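Local coordinates for putative uncharacterized protein (Pseudomonas phage 201phi2-1, PDB 3R4V), which is a phage tubulin-like protein, of no assigned function here, whose model holds guanosine-5'-diphosphate beside its mixed beta sheet, at residues T13-A18 / V28-T33; V114-G119 / L211-T216; N151-T156 / A169-K174. All coordinates share one frame; numbering follows the deposited sequence.

Contact 1: T13-A18 / V28-T33. With GDP (guanosine-5'-diphosphate), chain B.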
# COMPACT_ATOMS: atom_id res chain seq x y z
N THR A 13 2.28 -8.90 5.83
CA THR A 13 1.52 -7.78 6.34
C THR A 13 0.14 -7.73 5.69
O THR A 13 -0.86 -7.53 6.37
CB THR A 13 2.25 -6.45 6.13
OG1 THR A 13 3.42 -6.42 6.95
CG2 THR A 13 1.36 -5.30 6.52
N GLY A 14 0.12 -7.94 4.38
CA GLY A 14 -1.13 -8.03 3.64
C GLY A 14 -2.02 -9.16 4.15
O GLY A 14 -3.22 -8.97 4.30
N MET A 15 -1.43 -10.32 4.41
CA MET A 15 -2.17 -11.45 4.94
C MET A 15 -2.78 -11.09 6.29
O MET A 15 -3.93 -11.42 6.58
CB MET A 15 -1.27 -12.68 5.09
CG MET A 15 -0.70 -13.23 3.78
SD MET A 15 -1.92 -14.09 2.76
CE MET A 15 -2.41 -15.41 3.86
N ASN A 16 -1.98 -10.41 7.11
CA ASN A 16 -2.41 -10.05 8.45
C ASN A 16 -3.57 -9.04 8.40
O ASN A 16 -4.54 -9.17 9.13
CB ASN A 16 -1.25 -9.50 9.28
CG ASN A 16 -0.17 -10.54 9.56
OD1 ASN A 16 -0.35 -11.75 9.35
ND2 ASN A 16 0.96 -10.07 10.08
N VAL A 17 -3.47 -8.05 7.51
CA VAL A 17 -4.57 -7.09 7.37
C VAL A 17 -5.82 -7.77 6.84
O VAL A 17 -6.94 -7.47 7.28
CB VAL A 17 -4.18 -5.89 6.48
CG1 VAL A 17 -5.38 -5.00 6.24
CG2 VAL A 17 -3.06 -5.10 7.13
N ALA A 18 -5.65 -8.69 5.89
CA ALA A 18 -6.78 -9.44 5.34
C ALA A 18 -7.64 -10.14 6.41
O ALA A 18 -8.87 -10.22 6.28
CB ALA A 18 -6.29 -10.45 4.31
N VAL A 28 -12.02 -10.58 -1.68
CA VAL A 28 -10.66 -10.52 -1.15
C VAL A 28 -9.73 -11.57 -1.78
O VAL A 28 -10.06 -12.76 -1.84
CB VAL A 28 -10.68 -10.67 0.39
CG1 VAL A 28 -9.29 -10.69 0.95
CG2 VAL A 28 -11.49 -9.53 1.03
N HIS A 29 -8.58 -11.12 -2.27
CA HIS A 29 -7.60 -11.99 -2.91
C HIS A 29 -6.24 -11.80 -2.27
O HIS A 29 -5.69 -10.69 -2.29
CB HIS A 29 -7.51 -11.67 -4.40
CG HIS A 29 -8.80 -11.88 -5.14
ND1 HIS A 29 -9.00 -12.95 -5.98
CD2 HIS A 29 -9.95 -11.16 -5.14
CE1 HIS A 29 -10.23 -12.88 -6.48
NE2 HIS A 29 -10.82 -11.81 -5.99
N CYS A 30 -5.69 -12.87 -1.70
CA CYS A 30 -4.41 -12.80 -1.00
C CYS A 30 -3.32 -13.56 -1.74
O CYS A 30 -3.57 -14.61 -2.29
CB CYS A 30 -4.54 -13.38 0.41
SG CYS A 30 -5.74 -12.55 1.44
N PHE A 31 -2.11 -13.01 -1.71
CA PHE A 31 -0.96 -13.64 -2.36
C PHE A 31 0.27 -13.60 -1.45
O PHE A 31 0.52 -12.61 -0.77
CB PHE A 31 -0.65 -12.92 -3.68
CG PHE A 31 -1.81 -12.88 -4.62
CD1 PHE A 31 -2.69 -11.82 -4.61
CD2 PHE A 31 -2.04 -13.93 -5.50
CE1 PHE A 31 -3.78 -11.78 -5.46
CE2 PHE A 31 -3.13 -13.91 -6.35
CZ PHE A 31 -4.01 -12.83 -6.33
N ASP A 32 1.03 -14.69 -1.45
CA ASP A 32 2.28 -14.76 -0.71
C ASP A 32 3.17 -15.82 -1.33
O ASP A 32 2.75 -16.55 -2.24
CB ASP A 32 2.03 -15.07 0.77
CG ASP A 32 3.07 -14.43 1.70
OD1 ASP A 32 2.83 -14.38 2.92
OD2 ASP A 32 4.13 -13.97 1.21
N THR A 33 4.39 -15.92 -0.82
CA THR A 33 5.39 -16.84 -1.35
C THR A 33 5.49 -18.11 -0.51
O THR A 33 6.13 -19.08 -0.92
CB THR A 33 6.75 -16.15 -1.42
OG1 THR A 33 7.04 -15.56 -0.15
CG2 THR A 33 6.74 -15.06 -2.49
PB GDP B . 6.85 -10.06 3.45
O1B GDP B . 6.02 -11.29 3.76
O2B GDP B . 6.09 -9.21 2.48
O3B GDP B . 8.21 -10.48 2.88
O3A GDP B . 7.16 -9.26 4.80
PA GDP B . 6.09 -8.87 5.94
O1A GDP B . 5.57 -10.08 6.70
O2A GDP B . 4.98 -8.04 5.36
O5' GDP B . 7.03 -8.02 6.89
C5' GDP B . 7.77 -6.89 6.40
C4' GDP B . 8.02 -5.90 7.54
O4' GDP B . 6.78 -5.26 7.90
C3' GDP B . 8.51 -6.56 8.82
O3' GDP B . 9.93 -6.57 8.86
C2' GDP B . 7.94 -5.67 9.90
O2' GDP B . 8.78 -4.53 10.09
C1' GDP B . 6.65 -5.14 9.32
N9 GDP B . 5.48 -5.98 9.65
C8 GDP B . 5.42 -7.33 9.71
N7 GDP B . 4.16 -7.75 10.00
C5 GDP B . 3.38 -6.65 10.10
C6 GDP B . 1.95 -6.36 10.37
O6 GDP B . 1.14 -7.28 10.57
N1 GDP B . 1.56 -5.07 10.38
C2 GDP B . 2.42 -4.05 10.16
N2 GDP B . 1.98 -2.77 10.18
N3 GDP B . 3.74 -4.25 9.90
C4 GDP B . 4.26 -5.50 9.86
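M15 lays its thioether over C30: SD comes to 3.6 Å from C30 CB. The methionine chain is bent at chi2 and again at chi3, and these bends turn SD onto C30 CB. Further up the same side chain, CG lies beside D32 OD1 at 3.8 Å, a van der Waals approach and not a bond. One helical turn on, the methyl of A18 meets the thiol end of C30, CB to SG 3.6 Å, so the cysteine is touched by both helix residues. Helix 11-18 and strand 28-32 belong to the beta-alpha-beta unit 6-10, 11-18, 28-32, and the axes of the two segments run roughly antiparallel (151°), 8.3 Å apart at closest approach. F9 of strand 6-10 also packs on A18. The helix begins at the nucleotide: T13 gives both its backbone N and OG1 to O2A of the GDP alpha phosphate, and N16 ND2 makes an almost straight bond to guanine O6 (2.8 Å, 176°). At the strand end, D32 OD2 accepts a hydrogen bond from the backbone N of T33, and the D32 side chain comes to about 4 Å from a bound magnesium ion.

Contact 2: V114-G119 / L211-T216; sequences VSFVVG and LHIETT. With GDP (guanosine-5'-diphosphate), chain B.
V114 reaches L211 through its whole isopropyl group. CB is 4.1 Å from L211 CD2, CG1 is only slightly farther from that same methyl, and CG2 comes nearest, 4.0 Å from L211 CD2. CG2 is placed there by a chi1 of -60°, which sends CG1 anti to the carbonyl carbon and leaves CG2 between the backbone N and C. From the other strand, L211 directs its CB toward V114 and carries CG anti to its own backbone N (chi1 171°), and a single branch, CD2, does all the touching. The two side chains meet at about a right angle, methyl against methyl.

The second pair lies two residues along each strand. F116 does not aim its CB at strand 208-214, but the far end of its ring swings nearer, and CZ stops 3.9 Å from I213 CD1. That methyl sits at the ring edge, near the ring plane, so it meets the rim at CZ and CE1; K171 and I172 of helix 161-178 also touch this phenyl.

Strands 113-119 and 208-214 are not neighbours: in the mixed sheet of this tubulin-like fold strand 148-154 runs between them, and the contact is made by side chains reaching past it on the face where helix 161-178 packs. V149 of that middle strand touches V114 and L211. Segment 211-216 belongs to the phage tubulin-like C-terminal domain, and the two pairs link its strand to the strand that carries V118 to the nucleotide. There, at the other end of strand 113-119, V118 lies against the guanine, its CG1 3.7 Å from GDP N2.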
# COMPACT_ATOMS: atom_id res chain seq x y z
N VAL A 114 -6.42 2.20 -5.54
CA VAL A 114 -5.51 2.81 -4.57
C VAL A 114 -4.81 1.71 -3.78
O VAL A 114 -5.28 0.58 -3.75
CB VAL A 114 -6.22 3.78 -3.59
CG1 VAL A 114 -6.88 4.92 -4.37
CG2 VAL A 114 -7.24 3.04 -2.71
N SER A 115 -3.69 2.05 -3.14
CA SER A 115 -2.95 1.06 -2.35
C SER A 115 -2.81 1.53 -0.92
O SER A 115 -2.80 2.72 -0.65
CB SER A 115 -1.55 0.87 -2.93
OG SER A 115 -1.63 0.44 -4.28
N PHE A 116 -2.70 0.57 -0.01
CA PHE A 116 -2.39 0.86 1.38
C PHE A 116 -1.05 0.20 1.68
O PHE A 116 -0.94 -1.04 1.63
CB PHE A 116 -3.49 0.31 2.29
CG PHE A 116 -4.75 1.13 2.26
CD1 PHE A 116 -4.96 2.13 3.18
CD2 PHE A 116 -5.69 0.93 1.26
CE1 PHE A 116 -6.11 2.91 3.12
CE2 PHE A 116 -6.84 1.71 1.19
CZ PHE A 116 -7.04 2.69 2.12
N VAL A 117 -0.02 1.00 1.96
CA VAL A 117 1.33 0.44 2.08
C VAL A 117 1.93 0.82 3.42
O VAL A 117 1.67 1.91 3.94
CB VAL A 117 2.25 0.90 0.92
CG1 VAL A 117 1.73 0.35 -0.43
CG2 VAL A 117 2.40 2.42 0.90
N VAL A 118 2.70 -0.10 4.00
CA VAL A 118 3.24 0.12 5.34
C VAL A 118 4.74 0.44 5.27
O VAL A 118 5.51 -0.27 4.60
CB VAL A 118 3.02 -1.13 6.22
CG1 VAL A 118 3.83 -1.04 7.52
CG2 VAL A 118 1.55 -1.30 6.54
N GLY A 119 5.15 1.49 5.96
CA GLY A 119 6.56 1.83 6.09
C GLY A 119 7.16 1.08 7.27
O GLY A 119 6.97 1.46 8.43
N LEU A 211 -2.90 9.24 -0.63
CA LEU A 211 -4.32 9.32 -0.36
C LEU A 211 -4.49 9.67 1.10
O LEU A 211 -3.92 9.00 1.97
CB LEU A 211 -4.96 7.96 -0.62
CG LEU A 211 -6.42 7.78 -0.19
CD1 LEU A 211 -7.31 8.83 -0.85
CD2 LEU A 211 -6.93 6.39 -0.46
N HIS A 212 -5.27 10.70 1.37
CA HIS A 212 -5.56 11.10 2.75
C HIS A 212 -7.04 10.90 2.96
O HIS A 212 -7.84 11.36 2.14
CB HIS A 212 -5.21 12.57 2.98
CG HIS A 212 -3.79 12.90 2.68
ND1 HIS A 212 -2.82 12.94 3.66
CD2 HIS A 212 -3.16 13.20 1.52
CE1 HIS A 212 -1.66 13.27 3.11
NE2 HIS A 212 -1.84 13.42 1.81
N ILE A 213 -7.41 10.23 4.04
CA ILE A 213 -8.81 9.91 4.29
C ILE A 213 -9.23 10.58 5.59
O ILE A 213 -8.81 10.17 6.67
CB ILE A 213 -9.05 8.37 4.37
CG1 ILE A 213 -8.60 7.68 3.07
CG2 ILE A 213 -10.52 8.08 4.67
CD1 ILE A 213 -8.50 6.16 3.19
N GLU A 214 -10.04 11.63 5.48
CA GLU A 214 -10.31 12.48 6.63
C GLU A 214 -11.80 12.53 6.88
O GLU A 214 -12.59 12.38 5.95
CB GLU A 214 -9.81 13.91 6.37
CG GLU A 214 -8.37 13.97 5.89
CD GLU A 214 -7.40 13.46 6.92
OE1 GLU A 214 -7.75 13.42 8.12
OE2 GLU A 214 -6.28 13.08 6.52
N THR A 215 -12.19 12.75 8.13
CA THR A 215 -13.60 12.79 8.47
C THR A 215 -14.09 14.16 8.90
O THR A 215 -15.20 14.29 9.43
CB THR A 215 -13.93 11.77 9.57
OG1 THR A 215 -13.08 12.02 10.70
CG2 THR A 215 -13.71 10.37 9.07
N THR A 216 -13.28 15.19 8.68
CA THR A 216 -13.71 16.58 8.91
C THR A 216 -13.29 17.47 7.75
O THR A 216 -12.36 17.15 7.01
CB THR A 216 -13.10 17.21 10.17
OG1 THR A 216 -11.67 17.23 10.03
CG2 THR A 216 -13.50 16.45 11.43
PB GDP B . 6.85 -10.06 3.45
O1B GDP B . 6.02 -11.29 3.76
O2B GDP B . 6.09 -9.21 2.48
O3B GDP B . 8.21 -10.48 2.88
O3A GDP B . 7.16 -9.26 4.80
PA GDP B . 6.09 -8.87 5.94
O1A GDP B . 5.57 -10.08 6.70
O2A GDP B . 4.98 -8.04 5.36
O5' GDP B . 7.03 -8.02 6.89
C5' GDP B . 7.77 -6.89 6.40
C4' GDP B . 8.02 -5.90 7.54
O4' GDP B . 6.78 -5.26 7.90
C3' GDP B . 8.51 -6.56 8.82
O3' GDP B . 9.93 -6.57 8.86
C2' GDP B . 7.94 -5.67 9.90
O2' GDP B . 8.78 -4.53 10.09
C1' GDP B . 6.65 -5.14 9.32
N9 GDP B . 5.48 -5.98 9.65
C8 GDP B . 5.42 -7.33 9.71
N7 GDP B . 4.16 -7.75 10.00
C5 GDP B . 3.38 -6.65 10.10
C6 GDP B . 1.95 -6.36 10.37
O6 GDP B . 1.14 -7.28 10.57
N1 GDP B . 1.56 -5.07 10.38
C2 GDP B . 2.42 -4.05 10.16
N2 GDP B . 1.98 -2.77 10.18
N3 GDP B . 3.74 -4.25 9.90
C4 GDP B . 4.26 -5.50 9.86

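Contact 3: N151-T156 / A169-K174. With GDP (guanosine-5'-diphosphate), chain B.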
# COMPACT_ATOMS: atom_id res chain seq x y z
N ASN A 151 -2.04 5.21 0.36
CA ASN A 151 -2.17 5.66 1.73
C ASN A 151 -0.98 5.04 2.45
O ASN A 151 -0.87 3.81 2.54
CB ASN A 151 -3.47 5.14 2.32
CG ASN A 151 -3.70 5.63 3.74
OD1 ASN A 151 -3.48 4.90 4.71
ND2 ASN A 151 -4.15 6.87 3.87
N TYR A 152 -0.08 5.90 2.91
CA TYR A 152 1.18 5.47 3.50
C TYR A 152 1.05 5.44 5.01
O TYR A 152 0.62 6.42 5.62
CB TYR A 152 2.31 6.43 3.10
CG TYR A 152 3.60 6.15 3.84
CD1 TYR A 152 4.42 5.09 3.47
CD2 TYR A 152 3.99 6.94 4.92
CE1 TYR A 152 5.62 4.83 4.15
CE2 TYR A 152 5.18 6.69 5.61
CZ TYR A 152 5.98 5.63 5.22
OH TYR A 152 7.15 5.38 5.90
N VAL A 153 1.39 4.31 5.62
CA VAL A 153 1.25 4.16 7.06
C VAL A 153 2.58 3.68 7.63
O VAL A 153 2.98 2.53 7.40
CB VAL A 153 0.15 3.13 7.41
CG1 VAL A 153 0.03 2.97 8.91
CG2 VAL A 153 -1.19 3.57 6.81
N PRO A 154 3.29 4.57 8.34
CA PRO A 154 4.58 4.20 8.92
C PRO A 154 4.37 3.44 10.21
O PRO A 154 3.50 3.82 10.99
CB PRO A 154 5.21 5.55 9.24
CG PRO A 154 4.04 6.46 9.48
CD PRO A 154 2.96 5.99 8.55
N ASN A 155 5.15 2.39 10.43
CA ASN A 155 5.18 1.70 11.72
C ASN A 155 5.93 2.55 12.73
O ASN A 155 7.13 2.39 12.93
CB ASN A 155 5.84 0.33 11.60
CG ASN A 155 4.99 -0.69 10.87
OD1 ASN A 155 3.79 -0.51 10.72
ND2 ASN A 155 5.61 -1.78 10.43
N THR A 156 5.21 3.46 13.37
CA THR A 156 5.81 4.39 14.31
C THR A 156 6.27 3.65 15.56
O THR A 156 5.57 2.77 16.06
CB THR A 156 4.83 5.53 14.68
OG1 THR A 156 3.59 4.96 15.12
CG2 THR A 156 4.56 6.41 13.47
N ALA A 169 -7.32 -1.50 8.17
CA ALA A 169 -8.57 -2.14 7.81
C ALA A 169 -9.74 -1.15 7.85
O ALA A 169 -10.63 -1.20 7.00
CB ALA A 169 -8.86 -3.33 8.71
N GLU A 170 -9.73 -0.25 8.83
CA GLU A 170 -10.83 0.72 8.94
C GLU A 170 -10.81 1.72 7.79
O GLU A 170 -11.86 2.18 7.34
CB GLU A 170 -10.82 1.42 10.29
CG GLU A 170 -11.35 0.56 11.44
CD GLU A 170 -12.82 0.23 11.29
OE1 GLU A 170 -13.58 1.07 10.77
OE2 GLU A 170 -13.23 -0.88 11.69
N LYS A 171 -9.61 2.07 7.32
CA LYS A 171 -9.50 2.94 6.15
C LYS A 171 -9.94 2.22 4.88
O LYS A 171 -10.60 2.81 4.03
CB LYS A 171 -8.07 3.45 5.98
CG LYS A 171 -7.61 4.45 7.03
CD LYS A 171 -6.11 4.66 6.87
CE LYS A 171 -5.57 5.80 7.71
NZ LYS A 171 -4.10 5.93 7.45
N ILE A 172 -9.57 0.95 4.76
CA ILE A 172 -9.98 0.16 3.60
C ILE A 172 -11.50 0.10 3.51
O ILE A 172 -12.07 0.23 2.43
CB ILE A 172 -9.38 -1.25 3.64
CG1 ILE A 172 -7.87 -1.15 3.41
CG2 ILE A 172 -10.01 -2.11 2.55
CD1 ILE A 172 -7.15 -2.48 3.43
N ARG A 173 -12.16 -0.11 4.64
CA ARG A 173 -13.62 -0.09 4.68
C ARG A 173 -14.22 1.23 4.20
O ARG A 173 -15.29 1.23 3.58
CB ARG A 173 -14.12 -0.39 6.09
CG ARG A 173 -13.72 -1.77 6.57
CD ARG A 173 -14.55 -2.18 7.76
NE ARG A 173 -14.18 -3.50 8.25
CZ ARG A 173 -14.66 -4.65 7.77
NH1 ARG A 173 -15.53 -4.66 6.77
NH2 ARG A 173 -14.25 -5.80 8.30
N LYS A 174 -13.57 2.35 4.50
CA LYS A 174 -14.07 3.63 4.01
C LYS A 174 -13.96 3.68 2.49
O LYS A 174 -14.83 4.22 1.82
CB LYS A 174 -13.36 4.82 4.67
CG LYS A 174 -13.67 5.02 6.15
CD LYS A 174 -12.88 6.19 6.71
CE LYS A 174 -13.40 6.64 8.08
NZ LYS A 174 -13.39 5.57 9.10
PB GDP B . 6.85 -10.06 3.45
O1B GDP B . 6.02 -11.29 3.76
O2B GDP B . 6.09 -9.21 2.48
O3B GDP B . 8.21 -10.48 2.88
O3A GDP B . 7.16 -9.26 4.80
PA GDP B . 6.09 -8.87 5.94
O1A GDP B . 5.57 -10.08 6.70
O2A GDP B . 4.98 -8.04 5.36
O5' GDP B . 7.03 -8.02 6.89
C5' GDP B . 7.77 -6.89 6.40
C4' GDP B . 8.02 -5.90 7.54
O4' GDP B . 6.78 -5.26 7.90
C3' GDP B . 8.51 -6.56 8.82
O3' GDP B . 9.93 -6.57 8.86
C2' GDP B . 7.94 -5.67 9.90
O2' GDP B . 8.78 -4.53 10.09
C1' GDP B . 6.65 -5.14 9.32
N9 GDP B . 5.48 -5.98 9.65
C8 GDP B . 5.42 -7.33 9.71
N7 GDP B . 4.16 -7.75 10.00
C5 GDP B . 3.38 -6.65 10.10
C6 GDP B . 1.95 -6.36 10.37
O6 GDP B . 1.14 -7.28 10.57
N1 GDP B . 1.56 -5.07 10.38
C2 GDP B . 2.42 -4.05 10.16
N2 GDP B . 1.98 -2.77 10.18
N3 GDP B . 3.74 -4.25 9.90
C4 GDP B . 4.26 -5.50 9.86
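With chi1 at -177°, N151 holds CG anti to its backbone N and brings its amide to the end of the K171 side chain, which is extended beyond CG. The two side chains cross at about a right angle, and K171 NZ donates to N151 OD1 over 3.0 Å. The ammonium lies in the carbonyl plane on a lone pair, at a C=O...N angle of 119°. Two atoms back from NZ, K171 CD passes 3.4 Å from N151 OD1. V153 meets the ammonium tip to tip, its CG2 3.8 Å from K171 NZ. Helix 161-178 follows strand 148-154 in the chain and runs back against its direction, packed on one face of the mixed sheet of this tubulin-like fold. Past the strand end, N155 pairs with N2 and N3 of the guanine: OD1 accepts from N2 at 2.9 Å and ND2 donates to N3. An inverse gamma turn is centred on N155. The stronger polar partners of the contact pair lie outside both segments, E167 in a salt bridge with K171 and the L211 carbonyl with N151 ND2. N151 thus accepts from the lysine and donates to the next strand, while the nearby carboxylate of E167 probably favours the charged form of K171.

Overall arrangement
All three contacts lie in the core and reach one sheet, but they differ in chemistry. Contact 1 is sulfur and methyl packing of a helix on a strand, contact 2 is apolar side chains meeting over an intervening strand, and contact 3 turns on a lysine-amide bond. The touching residues of contact 1 are all buried, while contacts 2 and 3 each have one partly exposed partner, I213 and K171. Contacts 2 and 3 have centres about 5 Å apart because strands 113-119 and 148-154 are neighbours; along the chain contact 3 is also nested in the loop that contact 2 closes. Contact 1 lies about 18 Å from contact 2 and 15 Å from contact 3, centre to centre. Every contact has one segment that meets GDP.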